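Local atomic coordinates of putative lipoprotein (Parabacteroides distasonis, PDB entry 4FVS), a protein that is of unknown function but, as a probably exported protein related to the LolA and LolB lipoprotein carriers, may bind lipid. Residues I60-Y69 and M92-F102. Numbering follows the deposited sequence.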
loop_
_atom_site.group_PDB
_atom_site.type_symbol
_atom_site.label_atom_id
_atom_site.label_comp_id
_atom_site.label_asym_id
_atom_site.label_seq_id
_atom_site.Cartn_x
_atom_site.Cartn_y
_atom_site.Cartn_z
ATOM N N ILE A 60 19.494 3.057 3.178
ATOM C CA ILE A 60 18.444 2.045 3.074
ATOM C C ILE A 60 17.839 1.771 4.456
ATOM O O ILE A 60 18.589 1.567 5.424
ATOM C CB ILE A 60 18.992 0.734 2.430
ATOM C CG1 ILE A 60 19.701 1.025 1.091
ATOM C CG2 ILE A 60 17.861 -0.297 2.249
ATOM C CD1 ILE A 60 20.743 0.028 0.658
ATOM N N VAL A 61 16.491 1.747 4.547
ATOM C CA VAL A 61 15.772 1.465 5.795
ATOM C C VAL A 61 15.031 0.142 5.635
ATOM O O VAL A 61 14.773 -0.522 6.624
ATOM C CB VAL A 61 14.839 2.600 6.285
ATOM C CG1 VAL A 61 15.587 3.919 6.317
ATOM C CG2 VAL A 61 13.585 2.729 5.428
ATOM N N ASN A 62 14.682 -0.247 4.410
ATOM C CA ASN A 62 14.034 -1.531 4.146
ATOM C C ASN A 62 14.109 -1.838 2.686
ATOM O O ASN A 62 14.088 -0.935 1.855
ATOM C CB ASN A 62 12.568 -1.574 4.620
ATOM C CG ASN A 62 12.092 -2.961 4.989
ATOM O OD1 ASN A 62 11.223 -3.570 4.334
ATOM N ND2 ASN A 62 12.663 -3.500 6.064
ATOM N N LYS A 63 14.194 -3.114 2.382
ATOM C CA LYS A 63 14.228 -3.624 1.027
ATOM C C LYS A 63 13.542 -4.977 1.047
ATOM O O LYS A 63 13.598 -5.687 2.060
ATOM C CB LYS A 63 15.673 -3.687 0.443
ATOM C CG LYS A 63 16.658 -4.543 1.238
ATOM C CD LYS A 63 17.931 -4.849 0.482
ATOM C CE LYS A 63 18.822 -5.834 1.221
ATOM N NZ LYS A 63 19.652 -5.186 2.268
ATOM N N GLY A 64 12.879 -5.297 -0.055
ATOM C CA GLY A 64 12.156 -6.542 -0.219
ATOM C C GLY A 64 11.468 -6.598 -1.558
ATOM O O GLY A 64 11.770 -5.795 -2.445
ATOM N N ASP A 65 10.526 -7.531 -1.699
ATOM C CA ASP A 65 9.751 -7.714 -2.917
ATOM C C ASP A 65 8.241 -7.828 -2.587
ATOM O O ASP A 65 7.868 -8.209 -1.475
ATOM C CB ASP A 65 10.250 -8.920 -3.716
ATOM C CG ASP A 65 10.543 -10.171 -2.919
ATOM O OD1 ASP A 65 9.575 -10.791 -2.405
ATOM O OD2 ASP A 65 11.733 -10.576 -2.872
ATOM N N ILE A 66 7.395 -7.448 -3.547
ATOM C CA ILE A 66 5.953 -7.439 -3.379
ATOM C C ILE A 66 5.309 -8.120 -4.570
ATOM O O ILE A 66 5.758 -7.938 -5.705
ATOM C CB ILE A 66 5.413 -5.997 -3.142
ATOM C CG1 ILE A 66 3.922 -6.008 -2.741
ATOM C CG2 ILE A 66 5.677 -5.055 -4.308
ATOM C CD1 ILE A 66 3.558 -5.056 -1.658
ATOM N N LYS A 67 4.295 -8.964 -4.302
ATOM C CA LYS A 67 3.573 -9.690 -5.352
ATOM C C LYS A 67 2.162 -9.118 -5.530
ATOM O O LYS A 67 1.543 -8.670 -4.579
ATOM C CB LYS A 67 3.515 -11.199 -5.072
ATOM C CG LYS A 67 4.672 -11.983 -5.664
ATOM C CD LYS A 67 4.319 -13.463 -5.821
ATOM C CE LYS A 67 5.321 -14.224 -6.672
ATOM N NZ LYS A 67 4.863 -15.599 -7.000
ATOM N N ALA A 68 1.711 -9.069 -6.772
ATOM C CA ALA A 68 0.382 -8.615 -7.177
ATOM C C ALA A 68 -0.163 -9.578 -8.191
ATOM O O ALA A 68 0.599 -10.045 -9.043
ATOM C CB ALA A 68 0.439 -7.208 -7.761
ATOM N N TYR A 69 -1.460 -9.909 -8.111
ATOM C CA TYR A 69 -2.017 -10.840 -9.090
ATOM C C TYR A 69 -3.518 -10.670 -9.313
ATOM O O TYR A 69 -4.224 -10.103 -8.485
ATOM C CB TYR A 69 -1.728 -12.310 -8.692
ATOM C CG TYR A 69 -2.243 -12.687 -7.326
ATOM C CD1 TYR A 69 -3.550 -13.135 -7.154
ATOM C CD2 TYR A 69 -1.415 -12.638 -6.210
ATOM C CE1 TYR A 69 -4.035 -13.486 -5.896
ATOM C CE2 TYR A 69 -1.888 -12.986 -4.945
ATOM C CZ TYR A 69 -3.208 -13.394 -4.790
ATOM O OH TYR A 69 -3.704 -13.743 -3.553
HETATM N N MSE A 92 11.686 1.447 11.074
HETATM C CA MSE A 92 12.225 0.336 10.320
HETATM C C MSE A 92 13.694 0.391 10.005
HETATM O O MSE A 92 14.278 1.437 9.691
HETATM C CB MSE A 92 11.511 0.209 8.984
HETATM C CG MSE A 92 10.348 -0.697 9.006
HETATM SE SE MSE A 92 9.779 -0.795 7.180
HETATM C CE MSE A 92 8.266 -1.975 7.210
ATOM N N ASN A 93 14.253 -0.826 10.038
ATOM C CA ASN A 93 15.591 -1.245 9.676
ATOM C C ASN A 93 15.409 -2.429 8.717
ATOM O O ASN A 93 14.274 -2.845 8.480
ATOM C CB ASN A 93 16.445 -1.552 10.904
ATOM C CG ASN A 93 16.020 -2.742 11.687
ATOM O OD1 ASN A 93 16.233 -3.872 11.267
ATOM N ND2 ASN A 93 15.469 -2.527 12.877
ATOM N N THR A 94 16.482 -2.932 8.120
ATOM C CA THR A 94 16.365 -3.971 7.091
ATOM C C THR A 94 15.999 -5.352 7.659
ATOM O O THR A 94 15.582 -6.218 6.882
ATOM C CB THR A 94 17.631 -4.047 6.264
ATOM O OG1 THR A 94 18.172 -2.730 6.193
ATOM C CG2 THR A 94 17.352 -4.547 4.852
ATOM N N ASN A 95 16.088 -5.539 8.994
ATOM C CA ASN A 95 15.704 -6.796 9.655
ATOM C C ASN A 95 14.204 -6.850 9.880
ATOM O O ASN A 95 13.667 -7.910 10.173
ATOM C CB ASN A 95 16.431 -6.976 10.986
ATOM C CG ASN A 95 17.918 -7.105 10.860
ATOM O OD1 ASN A 95 18.438 -7.740 9.924
ATOM N ND2 ASN A 95 18.618 -6.527 11.830
ATOM N N VAL A 96 13.527 -5.712 9.730
ATOM C CA VAL A 96 12.088 -5.605 9.908
ATOM C C VAL A 96 11.367 -6.240 8.709
ATOM O O VAL A 96 11.643 -5.904 7.552
ATOM C CB VAL A 96 11.666 -4.151 10.131
ATOM C CG1 VAL A 96 10.164 -4.039 10.288
ATOM C CG2 VAL A 96 12.365 -3.576 11.351
ATOM N N ASP A 97 10.472 -7.196 8.998
ATOM C CA ASP A 97 9.659 -7.853 7.982
ATOM C C ASP A 97 8.178 -7.782 8.379
ATOM O O ASP A 97 7.851 -7.427 9.516
ATOM C CB ASP A 97 10.108 -9.308 7.744
ATOM C CG ASP A 97 10.029 -9.736 6.278
ATOM O OD1 ASP A 97 9.166 -9.198 5.538
ATOM O OD2 ASP A 97 10.833 -10.600 5.870
ATOM N N ILE A 98 7.288 -8.048 7.418
ATOM C CA ILE A 98 5.844 -8.059 7.631
ATOM C C ILE A 98 5.317 -9.376 7.073
ATOM O O ILE A 98 5.792 -9.856 6.038
ATOM C CB ILE A 98 5.146 -6.809 7.025
ATOM C CG1 ILE A 98 5.641 -5.514 7.719
ATOM C CG2 ILE A 98 3.648 -6.901 7.165
ATOM C CD1 ILE A 98 5.198 -4.175 7.124
ATOM N N THR A 99 4.365 -9.996 7.806
ATOM C CA THR A 99 3.736 -11.266 7.427
ATOM C C THR A 99 2.940 -11.062 6.144
ATOM O O THR A 99 2.382 -9.983 5.902
ATOM C CB THR A 99 2.864 -11.804 8.560
ATOM O OG1 THR A 99 1.950 -10.793 8.966
ATOM C CG2 THR A 99 3.663 -12.248 9.762
ATOM N N GLU A 100 2.918 -12.100 5.310
ATOM C CA GLU A 100 2.215 -12.110 4.039
ATOM C C GLU A 100 0.721 -12.241 4.268
ATOM O O GLU A 100 0.283 -13.115 5.006
ATOM C CB GLU A 100 2.733 -13.259 3.157
ATOM C CG GLU A 100 2.010 -13.406 1.827
ATOM C CD GLU A 100 2.003 -14.822 1.291
ATOM O OE1 GLU A 100 2.948 -15.162 0.542
ATOM O OE2 GLU A 100 1.061 -15.588 1.615
ATOM N N ASN A 101 -0.050 -11.340 3.658
ATOM C CA ASN A 101 -1.515 -11.349 3.660
ATOM C C ASN A 101 -1.954 -10.602 2.412
ATOM O O ASN A 101 -1.652 -9.421 2.278
ATOM C CB ASN A 101 -2.128 -10.770 4.969
ATOM C CG ASN A 101 -3.588 -11.139 5.251
ATOM O OD1 ASN A 101 -4.390 -11.388 4.355
ATOM N ND2 ASN A 101 -3.981 -11.166 6.519
ATOM N N PHE A 102 -2.541 -11.316 1.442
ATOM C CA PHE A 102 -3.006 -10.710 0.191
ATOM C C PHE A 102 -4.436 -10.258 0.348
ATOM O O PHE A 102 -5.288 -11.035 0.773
ATOM C CB PHE A 102 -2.864 -11.682 -0.975
ATOM C CG PHE A 102 -1.429 -11.901 -1.431
ATOM C CD1 PHE A 102 -0.798 -10.988 -2.268
ATOM C CD2 PHE A 102 -0.729 -13.040 -1.062
ATOM C CE1 PHE A 102 0.506 -11.212 -2.715
ATOM C CE2 PHE A 102 0.574 -13.260 -1.516
ATOM C CZ PHE A 102 1.180 -12.350 -2.337
HETATM O O HOH W 1 11.893 -7.270 4.572
#
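Two carbonyls of the 92-102 segment share the amide nitrogen of Asn62: ND2 gives one hydrogen to Val96 O (3.0 Å, N-H...O 160°) and the other, on a more bent path, to Asn93 O (3.0 Å). Both acceptors lie near the amide plane, which fixes its rotation. Asn93 O also accepts from Val96 N, closing the type I turn 93-96; this N-H and ND2 approach from opposite faces of the carbonyl plane. With CG turned anti to the backbone N (chi1 -152°), the Asn62 amide reaches into this turn, while its OD1 accepts a hydrogen bond from Tyr51 OH. A leucine in place of Asn62 would probably leave the Val96 carbonyl without its ND2 donor and the turn less firmly tied to the strand. In selenomethionine Met92, SE lies 3.9 Å from Asn62 CB. At the far end, the Tyr69 edge points into the Phe102 face in a T-shaped pair, centroids 5.0 Å apart and planes at 62°; Tyr69 CE2 meets Phe102 CD1 at 3.5 Å. Lys67 O sits at the Phe102 rim, while Lys67 NZ pairs with Glu46. Strand 60-71 runs between strands 44-54 and 74-78, with a classic bulge opposite Tyr53; strand 96-98 pairs with 123-129, and Phe102, opening strand 102-104, reaches past 74-78 to Tyr69 and Lys67. The contact sets turn 93-96 and edge strand 96-98 against inner strand 60-71, consistent with the LolA/LolB clan.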